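Local coordinates for CIR protein (Plasmodium chabaudi chabaudi, PDB 6ZYV) that is of unknown function but belongs to the Plasmodium interspersed repeat (PIR) family of variant antigens, whose ectodomain is probably carried by infected red blood cells, at residues L110-F113 with Y114-I118; C52-N55 with N56-I59; I92-L95 with S96-L99; K142-D145 with L146-N150. The protein carries 5 engineered substitutions. All coordinates share one frame; numbering follows the deposited sequence.

Interaction 1: L110-F113 with Y114-I118; sequences LKNF and YTNHI
Phe-113 O takes the backbone N-H of His-117 at 2.8 Å with an N-H...O angle of 135°, while a wider pi-type turn spans residues 114-118. Over that turn His-117 CB sits above the centre of the Phe-113 ring, 3.9 Å from its centroid, in a CH-pi contact. The imidazole continues outward over the CD2-CE2 side of the ring, its CD2 3.6 Å from Phe-113 CD2, and the two planes meet obliquely at 33°. Phe-113 reaches this position with CG anti to its own nitrogen (chi1 -174°), which lays the ring along the following turn. At the ring edge, near its plane, Ile-118 CD1 stands 3.9 Å from Phe-113 CE1. The neighbouring Tyr-114 ring has Ile-118 CG2 over one face, toward the rim, and its hydroxyl is hydrogen-bonded to Tyr-124. Toward solvent, Thr-115 OG1 adds a weak bond, 3.4 Å, to Lys-111 O, which already accepts from Thr-115 N. Phe-113 also packs on Ile-59 and Leu-99, so the aromatic face of this short amphipathic helix is turned into the all-helical PIR ectodomain, an i to i+4 aromatic pairing backed by an i to i+5 contact.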
loop_
_atom_site.group_PDB
_atom_site.type_symbol
_atom_site.label_atom_id
_atom_site.label_comp_id
_atom_site.label_asym_id
_atom_site.label_seq_id
_atom_site.Cartn_x
_atom_site.Cartn_y
_atom_site.Cartn_z
ATOM N N LEU A 110 -13.034 -5.065 6.993
ATOM C CA LEU A 110 -11.708 -4.577 7.343
ATOM C C LEU A 110 -11.533 -4.279 8.840
ATOM O O LEU A 110 -10.561 -4.754 9.431
ATOM C CB LEU A 110 -11.370 -3.348 6.481
ATOM C CG LEU A 110 -10.124 -2.540 6.848
ATOM C CD1 LEU A 110 -8.876 -3.354 6.629
ATOM C CD2 LEU A 110 -10.063 -1.275 6.035
ATOM N N LYS A 111 -12.455 -3.493 9.457
ATOM C CA LYS A 111 -12.349 -3.163 10.883
ATOM C C LYS A 111 -12.340 -4.438 11.741
ATOM O O LYS A 111 -11.480 -4.598 12.600
ATOM C CB LYS A 111 -13.472 -2.205 11.317
ATOM C CG LYS A 111 -13.292 -1.641 12.738
ATOM C CD LYS A 111 -14.089 -0.339 12.955
ATOM C CE LYS A 111 -13.780 0.266 14.317
ATOM N NZ LYS A 111 -14.609 1.469 14.613
ATOM N N ASN A 112 -13.239 -5.368 11.426
ATOM C CA ASN A 112 -13.350 -6.654 12.095
ATOM C C ASN A 112 -12.079 -7.510 11.903
ATOM O O ASN A 112 -11.570 -8.058 12.874
ATOM C CB ASN A 112 -14.603 -7.389 11.609
ATOM C CG ASN A 112 -14.806 -8.734 12.251
ATOM O OD1 ASN A 112 -14.473 -9.777 11.665
ATOM N ND2 ASN A 112 -15.309 -8.740 13.486
ATOM N N PHE A 113 -11.564 -7.607 10.672
ATOM C CA PHE A 113 -10.330 -8.330 10.377
ATOM C C PHE A 113 -9.145 -7.739 11.164
ATOM O O PHE A 113 -8.337 -8.495 11.673
ATOM C CB PHE A 113 -10.023 -8.320 8.853
ATOM C CG PHE A 113 -8.829 -9.167 8.471
ATOM C CD1 PHE A 113 -7.548 -8.645 8.507
ATOM C CD2 PHE A 113 -8.990 -10.489 8.094
ATOM C CE1 PHE A 113 -6.453 -9.441 8.220
ATOM C CE2 PHE A 113 -7.895 -11.278 7.789
ATOM C CZ PHE A 113 -6.633 -10.761 7.880
ATOM N N TYR A 114 -9.021 -6.409 11.243
ATOM C CA TYR A 114 -7.915 -5.778 11.966
ATOM C C TYR A 114 -7.928 -6.160 13.444
ATOM O O TYR A 114 -6.903 -6.577 13.978
ATOM C CB TYR A 114 -7.959 -4.241 11.832
ATOM C CG TYR A 114 -6.591 -3.595 11.951
ATOM C CD1 TYR A 114 -6.042 -3.298 13.191
ATOM C CD2 TYR A 114 -5.849 -3.281 10.824
ATOM C CE1 TYR A 114 -4.792 -2.707 13.302
ATOM C CE2 TYR A 114 -4.604 -2.678 10.924
ATOM C CZ TYR A 114 -4.062 -2.418 12.164
ATOM O OH TYR A 114 -2.819 -1.820 12.232
ATOM N N THR A 115 -9.084 -6.023 14.105
ATOM C CA THR A 115 -9.210 -6.339 15.523
ATOM C C THR A 115 -9.056 -7.841 15.796
ATOM O O THR A 115 -8.387 -8.223 16.755
ATOM C CB THR A 115 -10.584 -5.839 16.038
ATOM O OG1 THR A 115 -10.702 -4.412 15.939
ATOM C CG2 THR A 115 -10.915 -6.319 17.435
ATOM N N ASN A 116 -9.671 -8.689 14.969
ATOM C CA ASN A 116 -9.647 -10.130 15.206
ATOM C C ASN A 116 -8.459 -10.896 14.635
ATOM O O ASN A 116 -8.284 -12.048 15.020
ATOM C CB ASN A 116 -10.930 -10.784 14.718
ATOM C CG ASN A 116 -12.155 -10.338 15.469
ATOM O OD1 ASN A 116 -13.198 -10.058 14.879
ATOM N ND2 ASN A 116 -12.057 -10.253 16.791
ATOM N N HIS A 117 -7.683 -10.323 13.708
ATOM C CA HIS A 117 -6.560 -11.044 13.109
ATOM C C HIS A 117 -5.244 -10.315 13.150
ATOM O O HIS A 117 -4.208 -10.976 13.078
ATOM C CB HIS A 117 -6.862 -11.474 11.681
ATOM C CG HIS A 117 -8.012 -12.415 11.579
ATOM N ND1 HIS A 117 -7.896 -13.759 11.924
ATOM C CD2 HIS A 117 -9.292 -12.166 11.227
ATOM C CE1 HIS A 117 -9.104 -14.277 11.754
ATOM N NE2 HIS A 117 -9.974 -13.360 11.321
ATOM N N ILE A 118 -5.248 -8.983 13.261
ATOM C CA ILE A 118 -3.982 -8.236 13.294
ATOM C C ILE A 118 -3.614 -7.885 14.715
ATOM O O ILE A 118 -2.527 -8.228 15.165
ATOM C CB ILE A 118 -4.000 -7.023 12.333
ATOM C CG1 ILE A 118 -3.983 -7.521 10.884
ATOM C CG2 ILE A 118 -2.833 -6.075 12.610
ATOM C CD1 ILE A 118 -4.473 -6.631 9.999
#

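Interaction 2: C52-N55 with N56-I59; sequences CETN and NDKI
Thr-54 has OG1 between its backbone nitrogen and carbonyl carbon (chi1 74°), and Asp-57 has CG anti to its carbonyl carbon (chi1 -77°); together these torsions turn the hydroxyl and the carboxylate toward each other at the start of the helix. Thr-54 is the N-cap. Its OG1 accepts from Asp-57 N in a weak capping bond of 3.3 Å, and Asp-57 OD1 stands 3.2 Å from the same OG1, the two side chains crossing at a slant. The other carboxylate oxygen, Asp-57 OD2, accepts from a water at 3.0 Å, and that water in turn accepts from Cys-52 N, tying the carboxylate to the incoming loop. A negative group at this place would probably interact favourably with the helix dipole. The first helical bonds follow from Lys-58 N to Thr-54 O, 3.2 Å, and from Ile-59 N to Asn-55 O, 3.0 Å. Lys-58 folds back over the loop: its CG lies 3.8 Å from Cys-52 CB, and its CE comes within 3.4 Å of Cys-52 O before the chain bends at chi4. Cys-52 SG rests 3.6 Å from Asp-57 O and is joined to Cys-42 by a disulfide, which anchors the loop just ahead of the cap. Around this start of helix 55-71, Asp-57 touches Pro-43 and Lys-58 touches Tyr-38 on the loop side, whereas Asn-56 faces helix 110-118 and Ile-59 is buried against both that helix and helix 81-101.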
loop_
_atom_site.group_PDB
_atom_site.type_symbol
_atom_site.label_atom_id
_atom_site.label_comp_id
_atom_site.label_asym_id
_atom_site.label_seq_id
_atom_site.Cartn_x
_atom_site.Cartn_y
_atom_site.Cartn_z
ATOM N N CYS A 52 1.594 -20.297 10.191
ATOM C CA CYS A 52 0.644 -19.654 9.273
ATOM C C CYS A 52 -0.216 -20.699 8.578
ATOM O O CYS A 52 -0.082 -20.912 7.376
ATOM C CB CYS A 52 1.318 -18.711 8.276
ATOM S SG CYS A 52 1.740 -17.072 8.946
ATOM N N GLU A 53 -1.100 -21.356 9.334
ATOM C CA GLU A 53 -1.959 -22.416 8.806
ATOM C C GLU A 53 -3.089 -21.875 7.923
ATOM O O GLU A 53 -3.308 -22.379 6.821
ATOM C CB GLU A 53 -2.524 -23.256 9.964
ATOM C CG GLU A 53 -3.442 -24.385 9.523
ATOM C CD GLU A 53 -4.105 -25.151 10.657
ATOM O OE1 GLU A 53 -4.061 -24.670 11.815
ATOM O OE2 GLU A 53 -4.678 -26.231 10.383
ATOM N N THR A 54 -3.793 -20.845 8.400
ATOM C CA THR A 54 -4.902 -20.272 7.653
ATOM C C THR A 54 -4.475 -19.087 6.765
ATOM O O THR A 54 -3.377 -18.545 6.920
ATOM C CB THR A 54 -6.063 -19.915 8.600
ATOM O OG1 THR A 54 -5.732 -18.754 9.358
ATOM C CG2 THR A 54 -6.443 -21.066 9.522
ATOM N N ASN A 55 -5.355 -18.716 5.819
ATOM C CA ASN A 55 -5.205 -17.584 4.912
ATOM C C ASN A 55 -5.182 -16.276 5.705
ATOM O O ASN A 55 -4.422 -15.372 5.364
ATOM C CB ASN A 55 -6.368 -17.550 3.920
ATOM C CG ASN A 55 -6.308 -18.650 2.903
ATOM O OD1 ASN A 55 -5.227 -19.182 2.607
ATOM N ND2 ASN A 55 -7.466 -19.013 2.350
ATOM N N ASN A 56 -6.000 -16.182 6.766
ATOM C CA ASN A 56 -6.054 -15.017 7.623
ATOM C C ASN A 56 -4.737 -14.836 8.371
ATOM O O ASN A 56 -4.319 -13.699 8.575
ATOM C CB ASN A 56 -7.199 -15.128 8.612
ATOM C CG ASN A 56 -8.571 -14.993 7.987
ATOM O OD1 ASN A 56 -8.735 -14.520 6.858
ATOM N ND2 ASN A 56 -9.585 -15.413 8.713
ATOM N N ASP A 57 -4.087 -15.950 8.772
ATOM C CA ASP A 57 -2.792 -15.948 9.456
ATOM C C ASP A 57 -1.724 -15.399 8.516
ATOM O O ASP A 57 -0.893 -14.611 8.937
ATOM C CB ASP A 57 -2.385 -17.376 9.894
ATOM C CG ASP A 57 -3.097 -17.917 11.121
ATOM O OD1 ASP A 57 -4.036 -17.249 11.609
ATOM O OD2 ASP A 57 -2.721 -19.030 11.589
ATOM N N LYS A 58 -1.739 -15.817 7.249
ATOM C CA LYS A 58 -0.770 -15.373 6.247
ATOM C C LYS A 58 -0.933 -13.884 5.932
ATOM O O LYS A 58 0.068 -13.181 5.794
ATOM C CB LYS A 58 -0.907 -16.212 4.963
ATOM C CG LYS A 58 -0.564 -17.684 5.150
ATOM C CD LYS A 58 -0.898 -18.506 3.899
ATOM C CE LYS A 58 -0.800 -19.985 4.168
ATOM N NZ LYS A 58 -1.904 -20.752 3.515
ATOM N N ILE A 59 -2.194 -13.408 5.815
ATOM C CA ILE A 59 -2.487 -11.994 5.543
ATOM C C ILE A 59 -2.039 -11.153 6.726
ATOM O O ILE A 59 -1.413 -10.118 6.539
ATOM C CB ILE A 59 -3.996 -11.768 5.233
ATOM C CG1 ILE A 59 -4.387 -12.442 3.918
ATOM C CG2 ILE A 59 -4.322 -10.276 5.168
ATOM C CD1 ILE A 59 -5.904 -12.643 3.754
HETATM O O HOH W 1 0.148 -19.182 12.570
#

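Interaction 3: I92-L95 with S96-L99; sequences ILWL and SYIL
Ser-96 provides the polar part of this contact, its OG giving a 2.8 Å hydrogen bond to Ile-92 O. The same oxygen also accepts from Ser-96 N at 2.9 Å, and the two donors arrive from opposite faces of the carbonyl plane. With OG anti to its carbonyl carbon (chi1 -58°), the serine folds back on the preceding turn and its buried hydroxyl is satisfied within its own helix. Ordinary i to i+4 backbone bonds continue the helix, among them Ile-98 N to Trp-94 O and Leu-99 N to Leu-95 O. Aromatic contacts centre on the Trp-94 indole. Ile-98 CG1 lies over one of its faces, 3.7 Å from the centroid of the six-membered ring and 21° off the normal, in a CH-pi contact whose closest pair is Ile-98 CG1 to Trp-94 CE2 at 3.5 Å. Tyr-97 approaches the indole at its pyrrole end, with Tyr-97 CD2 4.1 Å from Trp-94 CD1 and the planes oblique at 48°. Trp-94 NE1 is hydrogen-bonded to Asp-19, which ties the indole to helix 8-20. Purely aliphatic contact is looser: Leu-95 CD1 approaches Leu-99 CG at 4.3 Å. All eight residues are buried, and the segment of helix 81-101 is surrounded by other helices. Trp-94 packs against helix 8-20, the Tyr-97 ring stacks on Tyr-158 of helix 154-174, Ile-92 and Ser-96 meet helix 134-149, and Leu-95 and Leu-99 lie against helix 110-118.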
loop_
_atom_site.group_PDB
_atom_site.type_symbol
_atom_site.label_atom_id
_atom_site.label_comp_id
_atom_site.label_asym_id
_atom_site.label_seq_id
_atom_site.Cartn_x
_atom_site.Cartn_y
_atom_site.Cartn_z
ATOM N N ILE A 92 -2.697 -0.221 4.997
ATOM C CA ILE A 92 -4.145 -0.411 5.100
ATOM C C ILE A 92 -4.829 -0.347 3.725
ATOM O O ILE A 92 -5.828 -1.030 3.513
ATOM C CB ILE A 92 -4.728 0.555 6.154
ATOM C CG1 ILE A 92 -4.240 0.097 7.557
ATOM C CG2 ILE A 92 -6.270 0.641 6.103
ATOM C CD1 ILE A 92 -4.441 1.085 8.653
ATOM N N LEU A 93 -4.237 0.358 2.763
ATOM C CA LEU A 93 -4.716 0.379 1.382
ATOM C C LEU A 93 -4.467 -1.007 0.779
ATOM O O LEU A 93 -5.354 -1.559 0.137
ATOM C CB LEU A 93 -3.981 1.465 0.559
ATOM C CG LEU A 93 -4.335 1.523 -0.927
ATOM C CD1 LEU A 93 -5.842 1.841 -1.113
ATOM C CD2 LEU A 93 -3.423 2.543 -1.679
ATOM N N TRP A 94 -3.273 -1.596 1.023
ATOM C CA TRP A 94 -2.946 -2.933 0.538
ATOM C C TRP A 94 -3.886 -3.949 1.184
ATOM O O TRP A 94 -4.402 -4.833 0.498
ATOM C CB TRP A 94 -1.476 -3.288 0.847
ATOM C CG TRP A 94 -1.123 -4.717 0.533
ATOM C CD1 TRP A 94 -0.844 -5.246 -0.699
ATOM C CD2 TRP A 94 -1.085 -5.822 1.468
ATOM N NE1 TRP A 94 -0.577 -6.592 -0.574
ATOM C CE2 TRP A 94 -0.711 -6.965 0.748
ATOM C CE3 TRP A 94 -1.265 -5.939 2.861
ATOM C CZ2 TRP A 94 -0.541 -8.223 1.375
ATOM C CZ3 TRP A 94 -1.129 -7.181 3.465
ATOM C CH2 TRP A 94 -0.777 -8.308 2.725
ATOM N N LEU A 95 -4.127 -3.815 2.500
ATOM C CA LEU A 95 -5.003 -4.701 3.235
ATOM C C LEU A 95 -6.427 -4.661 2.669
ATOM O O LEU A 95 -7.046 -5.715 2.514
ATOM C CB LEU A 95 -4.959 -4.367 4.732
ATOM C CG LEU A 95 -5.748 -5.316 5.645
ATOM C CD1 LEU A 95 -5.297 -6.761 5.478
ATOM C CD2 LEU A 95 -5.663 -4.856 7.109
ATOM N N SER A 96 -6.921 -3.461 2.297
ATOM C CA SER A 96 -8.248 -3.289 1.689
ATOM C C SER A 96 -8.319 -4.010 0.361
ATOM O O SER A 96 -9.315 -4.661 0.069
ATOM C CB SER A 96 -8.558 -1.813 1.476
ATOM O OG SER A 96 -8.477 -1.163 2.727
ATOM N N TYR A 97 -7.258 -3.908 -0.443
ATOM C CA TYR A 97 -7.154 -4.590 -1.720
ATOM C C TYR A 97 -7.237 -6.120 -1.501
ATOM O O TYR A 97 -7.992 -6.782 -2.199
ATOM C CB TYR A 97 -5.870 -4.151 -2.472
ATOM C CG TYR A 97 -5.283 -5.217 -3.363
ATOM C CD1 TYR A 97 -5.842 -5.501 -4.600
ATOM C CD2 TYR A 97 -4.198 -5.983 -2.945
ATOM C CE1 TYR A 97 -5.333 -6.511 -5.404
ATOM C CE2 TYR A 97 -3.705 -7.022 -3.720
ATOM C CZ TYR A 97 -4.263 -7.276 -4.960
ATOM O OH TYR A 97 -3.763 -8.295 -5.754
ATOM N N ILE A 98 -6.469 -6.669 -0.546
ATOM C CA ILE A 98 -6.459 -8.104 -0.248
ATOM C C ILE A 98 -7.836 -8.591 0.197
ATOM O O ILE A 98 -8.335 -9.585 -0.330
ATOM C CB ILE A 98 -5.381 -8.428 0.832
ATOM C CG1 ILE A 98 -3.977 -8.163 0.280
ATOM C CG2 ILE A 98 -5.528 -9.881 1.390
ATOM C CD1 ILE A 98 -3.600 -9.021 -0.886
ATOM N N LEU A 99 -8.458 -7.886 1.136
ATOM C CA LEU A 99 -9.775 -8.263 1.615
ATOM C C LEU A 99 -10.816 -8.170 0.501
ATOM O O LEU A 99 -11.670 -9.040 0.406
ATOM C CB LEU A 99 -10.171 -7.467 2.868
ATOM C CG LEU A 99 -9.287 -7.685 4.116
ATOM C CD1 LEU A 99 -9.884 -6.986 5.321
ATOM C CD2 LEU A 99 -9.118 -9.180 4.454
#

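Interaction 4: K142-D145 with L146-N150; sequences KKID and LMNMN
The C-terminal turns of helix 134-149 hold this contact, in which Asn-148 turns its side chain back onto the carbonyl of Ile-144. Asn-148 ND2 donates to Ile-144 O at 3.1 Å in a nearly straight bond, N-H...O angle 170°. The oxygen lies in the amide plane of the asparagine, but ND2 itself stands above the carbonyl plane of Ile-144. Asn-148 N bonds to this oxygen too, so one carbonyl is gripped twice by the same residue. The group comes back this way because CG is anti to the carbonyl carbon (chi1 -85°), which also sets the amide alongside Ile-144, with ND2 4.0 Å from Ile-144 CG2. A similar double grip marks the end of the helix: Asn-150, the first residue to leave helical geometry, sends both its backbone N, 3.2 Å, and its ND2, 3.0 Å, to Leu-146 O, from opposite faces of that carbonyl. Asn-150 ND2 also bonds to Ser-207 O, linking the helix end to helix 206-211. Within the all-helical ectodomain this helix shows two characters. Ile-144 and Met-147 face inward, packing on Leu-110, and Met-147 also touches Ile-92 and Ser-96 of helix 81-101. Lys-143, beside Ile-92, carries its ammonium to a salt bridge with Asp-85 of the same helix 81-101, and its CD passes 4.2 Å from Leu-146 CD1. On the outer side, Met-149 bends at chi2 and brings its CE to 3.5 Å from Asp-145 OD2, crossing the carboxylate at a slant.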
loop_
_atom_site.group_PDB
_atom_site.type_symbol
_atom_site.label_atom_id
_atom_site.label_comp_id
_atom_site.label_asym_id
_atom_site.label_seq_id
_atom_site.Cartn_x
_atom_site.Cartn_y
_atom_site.Cartn_z
ATOM N N LYS A 142 -8.542 5.906 11.582
ATOM C CA LYS A 142 -8.860 6.901 10.582
ATOM C C LYS A 142 -8.651 6.313 9.203
ATOM O O LYS A 142 -9.485 6.524 8.347
ATOM C CB LYS A 142 -7.978 8.151 10.736
ATOM C CG LYS A 142 -8.753 9.475 10.663
ATOM C CD LYS A 142 -9.683 9.710 9.457
ATOM C CE LYS A 142 -10.807 10.626 9.905
ATOM N NZ LYS A 142 -11.833 10.966 8.865
ATOM N N LYS A 143 -7.559 5.556 8.992
ATOM C CA LYS A 143 -7.275 4.938 7.704
ATOM C C LYS A 143 -8.334 3.902 7.356
ATOM O O LYS A 143 -8.781 3.874 6.215
ATOM C CB LYS A 143 -5.840 4.371 7.637
ATOM C CG LYS A 143 -4.739 5.403 7.864
ATOM C CD LYS A 143 -4.743 6.539 6.823
ATOM C CE LYS A 143 -3.654 7.589 7.045
ATOM N NZ LYS A 143 -3.537 8.565 5.893
ATOM N N ILE A 144 -8.797 3.106 8.348
ATOM C CA ILE A 144 -9.862 2.113 8.128
ATOM C C ILE A 144 -11.178 2.821 7.753
ATOM O O ILE A 144 -11.858 2.418 6.806
ATOM C CB ILE A 144 -10.015 1.176 9.365
ATOM C CG1 ILE A 144 -8.860 0.204 9.445
ATOM C CG2 ILE A 144 -11.368 0.442 9.388
ATOM C CD1 ILE A 144 -8.773 -0.513 10.795
ATOM N N ASP A 145 -11.486 3.908 8.446
ATOM C CA ASP A 145 -12.685 4.690 8.177
ATOM C C ASP A 145 -12.624 5.332 6.787
ATOM O O ASP A 145 -13.628 5.358 6.081
ATOM C CB ASP A 145 -12.898 5.737 9.267
ATOM C CG ASP A 145 -14.286 6.337 9.257
ATOM O OD1 ASP A 145 -15.266 5.567 9.092
ATOM O OD2 ASP A 145 -14.402 7.581 9.409
ATOM N N LEU A 146 -11.433 5.782 6.368
ATOM C CA LEU A 146 -11.213 6.332 5.051
ATOM C C LEU A 146 -11.432 5.270 3.981
ATOM O O LEU A 146 -12.010 5.592 2.957
ATOM C CB LEU A 146 -9.810 6.907 4.925
ATOM C CG LEU A 146 -9.644 8.303 5.473
ATOM C CD1 LEU A 146 -8.176 8.677 5.520
ATOM C CD2 LEU A 146 -10.525 9.332 4.691
ATOM N N MET A 147 -11.003 4.026 4.210
ATOM C CA MET A 147 -11.233 2.951 3.239
ATOM C C MET A 147 -12.712 2.672 3.073
ATOM O O MET A 147 -13.159 2.452 1.950
ATOM C CB MET A 147 -10.444 1.668 3.583
ATOM C CG MET A 147 -8.933 1.889 3.689
ATOM S SD MET A 147 -8.084 2.270 2.147
ATOM C CE MET A 147 -7.977 4.047 2.222
ATOM N N ASN A 148 -13.484 2.734 4.181
ATOM C CA ASN A 148 -14.926 2.541 4.173
ATOM C C ASN A 148 -15.653 3.699 3.529
ATOM O O ASN A 148 -16.609 3.473 2.809
ATOM C CB ASN A 148 -15.454 2.294 5.591
ATOM C CG ASN A 148 -15.336 0.849 5.980
ATOM O OD1 ASN A 148 -16.261 0.059 5.732
ATOM N ND2 ASN A 148 -14.191 0.468 6.548
ATOM N N MET A 149 -15.197 4.932 3.759
ATOM C CA MET A 149 -15.805 6.123 3.151
ATOM C C MET A 149 -15.643 6.136 1.623
ATOM O O MET A 149 -16.471 6.701 0.915
ATOM C CB MET A 149 -15.183 7.405 3.727
ATOM C CG MET A 149 -15.573 7.733 5.177
ATOM S SD MET A 149 -17.320 7.585 5.598
ATOM C CE MET A 149 -17.274 7.989 7.405
ATOM N N ASN A 150 -14.577 5.515 1.118
ATOM C CA ASN A 150 -14.261 5.452 -0.301
ATOM C C ASN A 150 -14.417 4.016 -0.842
ATOM O O ASN A 150 -13.871 3.746 -1.901
ATOM C CB ASN A 150 -12.774 5.861 -0.491
ATOM C CG ASN A 150 -12.467 7.327 -0.240
ATOM O OD1 ASN A 150 -12.899 8.207 -0.981
ATOM N ND2 ASN A 150 -11.694 7.615 0.790
#

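In the fold
Interaction 3 is the buried one of the four, its centre about 7 Å from the centre of the chain, and the other three touch it. Interactions 1 and 4 are partly buried and meet it with their apolar sides: Leu-110 reaches Leu-95, and Lys-143 CB lies 3.7 Å from Ile-92 CD1. Interaction 2 is a surface contact, held by capping, water and a disulfide, and meets interaction 1 through Asn-56 and Ile-59, and interaction 3 through Ile-59. Interactions 2 and 4 do not touch, their nearest atoms being about 12 Å apart. Aromatic faces carry interactions 1 and 3, whereas side-chain bonds to backbone carbonyls recur in 3 and 4.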